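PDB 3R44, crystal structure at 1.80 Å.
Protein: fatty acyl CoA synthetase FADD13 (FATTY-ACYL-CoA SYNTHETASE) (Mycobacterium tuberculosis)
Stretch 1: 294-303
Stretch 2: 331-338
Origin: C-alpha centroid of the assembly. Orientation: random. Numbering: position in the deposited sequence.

Stretch 1, residues 294-303: APMPEALIKI
Stretch 2, residues 331-338: DALRKAGS

Residues 294-297 run as an extended, proline-rich segment (phi -59 to -70°, psi 140 to 162°) into a helix that begins at Glu298 and continues beyond Ile303. Pro297 is its N-cap residue: its O accepts the N of Ile301 at 3.1 Å and, weakly, the N of Leu300 at 2.9 Å. Lys302 N to Glu298 O (2.9 Å) and Ile303 N to Ala299 O (3.1 Å) carry the pattern on.

The second stretch folds through two overlapping turns, type I from Leu333 to Ala336 and type II from Lys335 to Ser338, with Ala336 N to Leu333 O at 3.2 Å and Ser338 N to Lys335 O at 2.8 Å. Gly337 (phi 94°, psi -11°) suits the second turn because a CB there would jam against the preceding carbonyl oxygen. The register is antiparallel: Pro295 CA lies 5.1 Å from Gly337 CA, and Glu298 CA 6.6 Å from Leu333 CA.

No hydrogen bond joins the modelled atoms of the two stretches; the contact buries 333 Å², both sides summed, and is mostly apolar. The CA-to-CB bond of buried Ile301 (chi1 m, chi2 t) points toward the second stretch; its CG2 lies 4.0 Å from Ala332 CB and 3.7 Å from Leu333 CD1, while its CD1 is 3.6 Å from Ala332 O. The small methyl of Ala332 fits against this branched side chain. Leu333 (chi1 -147°, chi2 53°) starts sideways, but its end reaches the helix: CD1 is 4.2 Å from Glu298 CB, and CD2 meets Lys302 CE at 3.9 Å, an aliphatic part of the lysine (chi1 m, chi2 t, chi3 134°, chi4 t). Glu298 is modelled only to CB. Pro295 CB rests 3.6 Å from Gly337 CA, packing ring against bare backbone.

Within the second stretch, Arg334 NH1 forms a hydrogen-bonded salt bridge with Asp331 OD1 at 2.9 Å.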

ATOM      1  N   ALA A 294      -5.930   5.417  -7.223  1.00 32.90           N
ATOM      2  CA  ALA A 294      -7.131   6.142  -7.543  1.00 32.89           C
ATOM      3  C   ALA A 294      -8.111   5.230  -8.271  1.00 31.50           C
ATOM      4  O   ALA A 294      -7.738   4.183  -8.792  1.00 29.56           O
ATOM      5  CB  ALA A 294      -6.814   7.373  -8.412  1.00 33.92           C
ATOM      6  N   PRO A 295      -9.375   5.635  -8.309  1.00 31.57           N
ATOM      7  CA  PRO A 295     -10.337   4.841  -9.089  1.00 31.48           C
ATOM      8  C   PRO A 295      -9.933   4.738 -10.580  1.00 30.43           C
ATOM      9  O   PRO A 295      -9.333   5.661 -11.153  1.00 30.44           O
ATOM     10  CB  PRO A 295     -11.650   5.604  -8.907  1.00 32.61           C
ATOM     11  CG  PRO A 295     -11.450   6.420  -7.585  1.00 34.16           C
ATOM     12  CD  PRO A 295     -10.001   6.826  -7.698  1.00 33.89           C
ATOM     13  N   MET A 296     -10.203   3.580 -11.160  1.00 28.39           N
ATOM     14  CA  MET A 296      -9.930   3.320 -12.550  1.00 26.92           C
ATOM     15  C   MET A 296     -10.894   4.135 -13.400  1.00 26.74           C
ATOM     16  O   MET A 296     -12.069   4.213 -13.064  1.00 27.00           O
ATOM     17  CB  MET A 296     -10.221   1.853 -12.802  1.00 25.69           C
ATOM     18  CG  MET A 296      -9.181   0.933 -12.340  1.00 26.20           C
ATOM     19  SD  MET A 296      -7.817   1.092 -13.456  1.00 29.53           S
ATOM     20  CE  MET A 296      -8.478   0.123 -14.815  1.00 30.78           C
ATOM     21  N   PRO A 297     -10.421   4.708 -14.518  1.00 25.90           N
ATOM     22  CA  PRO A 297     -11.331   5.405 -15.426  1.00 25.56           C
ATOM     23  C   PRO A 297     -12.269   4.419 -16.108  1.00 24.57           C
ATOM     24  O   PRO A 297     -11.817   3.315 -16.475  1.00 22.78           O
ATOM     25  CB  PRO A 297     -10.411   6.044 -16.463  1.00 26.18           C
ATOM     26  CG  PRO A 297      -9.048   5.694 -16.124  1.00 27.52           C
ATOM     27  CD  PRO A 297      -9.007   4.877 -14.891  1.00 25.82           C
ATOM     28  N   GLU A 298     -13.548   4.808 -16.257  1.00 24.68           N
ATOM     29  CA  GLU A 298     -14.566   3.956 -16.886  1.00 24.27           C
ATOM     30  C   GLU A 298     -14.113   3.410 -18.237  1.00 24.38           C
ATOM     31  O   GLU A 298     -14.290   2.223 -18.511  1.00 22.84           O
ATOM     32  CB  GLU A 298     -15.951   4.665 -17.018  1.00 27.41           C
ATOM     33  N   ALA A 299     -13.480   4.245 -19.061  1.00 25.41           N
ATOM     34  CA  ALA A 299     -13.059   3.807 -20.388  1.00 25.83           C
ATOM     35  C   ALA A 299     -12.099   2.606 -20.278  1.00 23.52           C
ATOM     36  O   ALA A 299     -12.125   1.658 -21.082  1.00 21.96           O
ATOM     37  CB  ALA A 299     -12.421   4.966 -21.147  1.00 27.10           C
ATOM     38  N   LEU A 300     -11.244   2.629 -19.270  1.00 22.99           N
ATOM     39  CA  LEU A 300     -10.304   1.523 -19.117  1.00 21.97           C
ATOM     40  C   LEU A 300     -10.996   0.294 -18.620  1.00 21.19           C
ATOM     41  O   LEU A 300     -10.686  -0.784 -19.064  1.00 22.02           O
ATOM     42  CB  LEU A 300      -9.172   1.873 -18.149  1.00 22.02           C
ATOM     43  CG  LEU A 300      -7.835   2.227 -18.700  1.00 24.44           C
ATOM     44  CD1 LEU A 300      -6.849   2.232 -17.465  1.00 24.96           C
ATOM     45  CD2 LEU A 300      -7.382   1.324 -19.887  1.00 22.63           C
ATOM     46  N   ILE A 301     -11.958   0.449 -17.706  1.00 20.54           N
ATOM     47  CA  ILE A 301     -12.701  -0.691 -17.194  1.00 19.93           C
ATOM     48  C   ILE A 301     -13.392  -1.380 -18.374  1.00 21.25           C
ATOM     49  O   ILE A 301     -13.357  -2.610 -18.532  1.00 20.33           O
ATOM     50  CB  ILE A 301     -13.675  -0.254 -16.101  1.00 19.88           C
ATOM     51  CG1 ILE A 301     -12.939   0.318 -14.901  1.00 21.43           C
ATOM     52  CG2 ILE A 301     -14.671  -1.388 -15.677  1.00 20.59           C
ATOM     53  CD1 ILE A 301     -13.890   1.021 -13.972  1.00 24.90           C
ATOM     54  N   LYS A 302     -14.004  -0.571 -19.224  1.00 21.69           N
ATOM     55  CA  LYS A 302     -14.755  -1.110 -20.342  1.00 23.96           C
ATOM     56  C   LYS A 302     -13.930  -1.845 -21.376  1.00 22.92           C
ATOM     57  O   LYS A 302     -14.381  -2.845 -21.933  1.00 24.20           O
ATOM     58  CB  LYS A 302     -15.576  -0.007 -21.012  1.00 25.47           C
ATOM     59  CG  LYS A 302     -16.724   0.521 -20.119  1.00 29.46           C
ATOM     60  CD  LYS A 302     -17.466   1.661 -20.869  1.00 34.36           C
ATOM     61  CE  LYS A 302     -18.943   1.519 -20.809  1.00 40.12           C
ATOM     62  NZ  LYS A 302     -19.583   2.548 -21.665  1.00 45.62           N
ATOM     63  N   ILE A 303     -12.733  -1.370 -21.667  1.00 22.21           N
ATOM     64  CA  ILE A 303     -11.940  -2.027 -22.686  1.00 23.57           C
ATOM     65  C   ILE A 303     -11.406  -3.369 -22.172  1.00 21.52           C
ATOM     66  O   ILE A 303     -11.416  -4.363 -22.903  1.00 20.56           O
ATOM     67  CB  ILE A 303     -10.858  -1.111 -23.249  1.00 24.48           C
ATOM     68  CG1 ILE A 303     -10.237  -1.764 -24.487  1.00 29.16           C
ATOM     69  CG2 ILE A 303      -9.860  -0.766 -22.220  1.00 22.34           C
ATOM     70  CD1 ILE A 303     -11.124  -1.777 -25.632  1.00 33.83           C
ATOM     71  N   ASP A 331     -19.237  -4.855  -9.635  1.00 30.27           N
ATOM     72  CA  ASP A 331     -19.595  -3.479  -9.280  1.00 30.34           C
ATOM     73  C   ASP A 331     -18.678  -2.406  -9.942  1.00 30.70           C
ATOM     74  O   ASP A 331     -18.876  -1.192  -9.756  1.00 30.76           O
ATOM     75  CB  ASP A 331     -19.506  -3.349  -7.738  1.00 28.62           C
ATOM     76  CG  ASP A 331     -20.602  -4.140  -6.988  1.00 30.14           C
ATOM     77  OD1 ASP A 331     -21.639  -4.351  -7.623  1.00 31.73           O
ATOM     78  OD2 ASP A 331     -20.412  -4.521  -5.778  1.00 28.67           O
ATOM     79  N   ALA A 332     -17.655  -2.831 -10.689  1.00 31.78           N
ATOM     80  CA  ALA A 332     -16.600  -1.864 -11.165  1.00 31.70           C
ATOM     81  C   ALA A 332     -17.176  -0.705 -11.982  1.00 33.85           C
ATOM     82  O   ALA A 332     -16.783   0.455 -11.844  1.00 33.78           O
ATOM     83  CB  ALA A 332     -15.511  -2.593 -11.933  1.00 31.87           C
ATOM     84  N   LEU A 333     -18.154  -1.012 -12.817  1.00 34.91           N
ATOM     85  CA  LEU A 333     -18.714   0.011 -13.666  1.00 36.74           C
ATOM     86  C   LEU A 333     -19.857   0.719 -12.971  1.00 36.09           C
ATOM     87  O   LEU A 333     -19.897   1.962 -12.920  1.00 35.92           O
ATOM     88  CB  LEU A 333     -19.182  -0.612 -14.957  1.00 38.50           C
ATOM     89  CG  LEU A 333     -19.027   0.349 -16.109  1.00 41.56           C
ATOM     90  CD1 LEU A 333     -17.586   0.913 -16.185  1.00 41.59           C
ATOM     91  CD2 LEU A 333     -19.480  -0.351 -17.426  1.00 46.12           C
ATOM     92  N   ARG A 334     -20.786  -0.114 -12.491  1.00 35.29           N
ATOM     93  CA  ARG A 334     -21.903   0.247 -11.627  1.00 35.44           C
ATOM     94  C   ARG A 334     -21.470   1.360 -10.685  1.00 32.55           C
ATOM     95  O   ARG A 334     -22.113   2.407 -10.645  1.00 32.64           O
ATOM     96  CB  ARG A 334     -22.318  -0.988 -10.788  1.00 34.95           C
ATOM     97  CG  ARG A 334     -23.760  -1.105 -10.343  1.00 38.67           C
ATOM     98  CD  ARG A 334     -23.866  -2.161  -9.217  1.00 38.15           C
ATOM     99  NE  ARG A 334     -24.642  -1.604  -8.131  1.00 39.05           N
ATOM    100  CZ  ARG A 334     -24.786  -2.136  -6.935  1.00 42.77           C
ATOM    101  NH1 ARG A 334     -24.187  -3.277  -6.633  1.00 44.53           N
ATOM    102  NH2 ARG A 334     -25.540  -1.508  -6.028  1.00 44.20           N
ATOM    103  N   LYS A 335     -20.342   1.167  -9.996  1.00 29.42           N
ATOM    104  CA  LYS A 335     -19.923   2.102  -8.912  1.00 27.89           C
ATOM    105  C   LYS A 335     -18.597   2.807  -9.165  1.00 28.88           C
ATOM    106  O   LYS A 335     -17.777   2.951  -8.238  1.00 27.59           O
ATOM    107  CB  LYS A 335     -19.868   1.412  -7.537  1.00 26.99           C
ATOM    108  CG  LYS A 335     -21.140   0.725  -7.100  1.00 27.50           C
ATOM    109  CD  LYS A 335     -22.326   1.657  -7.030  1.00 33.52           C
ATOM    110  CE  LYS A 335     -22.397   2.505  -5.784  1.00 35.44           C
ATOM    111  NZ  LYS A 335     -23.831   2.555  -5.257  1.00 35.81           N
ATOM    112  N   ALA A 336     -18.409   3.259 -10.409  1.00 30.72           N
ATOM    113  CA  ALA A 336     -17.214   4.016 -10.817  1.00 31.60           C
ATOM    114  C   ALA A 336     -16.931   5.088  -9.801  1.00 30.74           C
ATOM    115  O   ALA A 336     -17.831   5.883  -9.450  1.00 32.33           O
ATOM    116  CB  ALA A 336     -17.382   4.645 -12.169  1.00 33.61           C
ATOM    117  N   GLY A 337     -15.695   5.071  -9.310  1.00 28.48           N
ATOM    118  CA  GLY A 337     -15.208   6.052  -8.344  1.00 26.02           C
ATOM    119  C   GLY A 337     -15.328   5.625  -6.887  1.00 23.60           C
ATOM    120  O   GLY A 337     -14.740   6.266  -5.991  1.00 23.15           O
ATOM    121  N   SER A 338     -16.063   4.536  -6.632  1.00 20.76           N
ATOM    122  CA  SER A 338     -16.158   3.990  -5.288  1.00 19.52           C
ATOM    123  C   SER A 338     -14.928   3.144  -4.946  1.00 18.62           C
ATOM    124  O   SER A 338     -14.345   2.516  -5.822  1.00 20.52           O
ATOM    125  CB  SER A 338     -17.393   3.127  -5.126  1.00 18.02           C
ATOM    126  OG  SER A 338     -17.445   2.628  -3.814  1.00 18.78           O
TER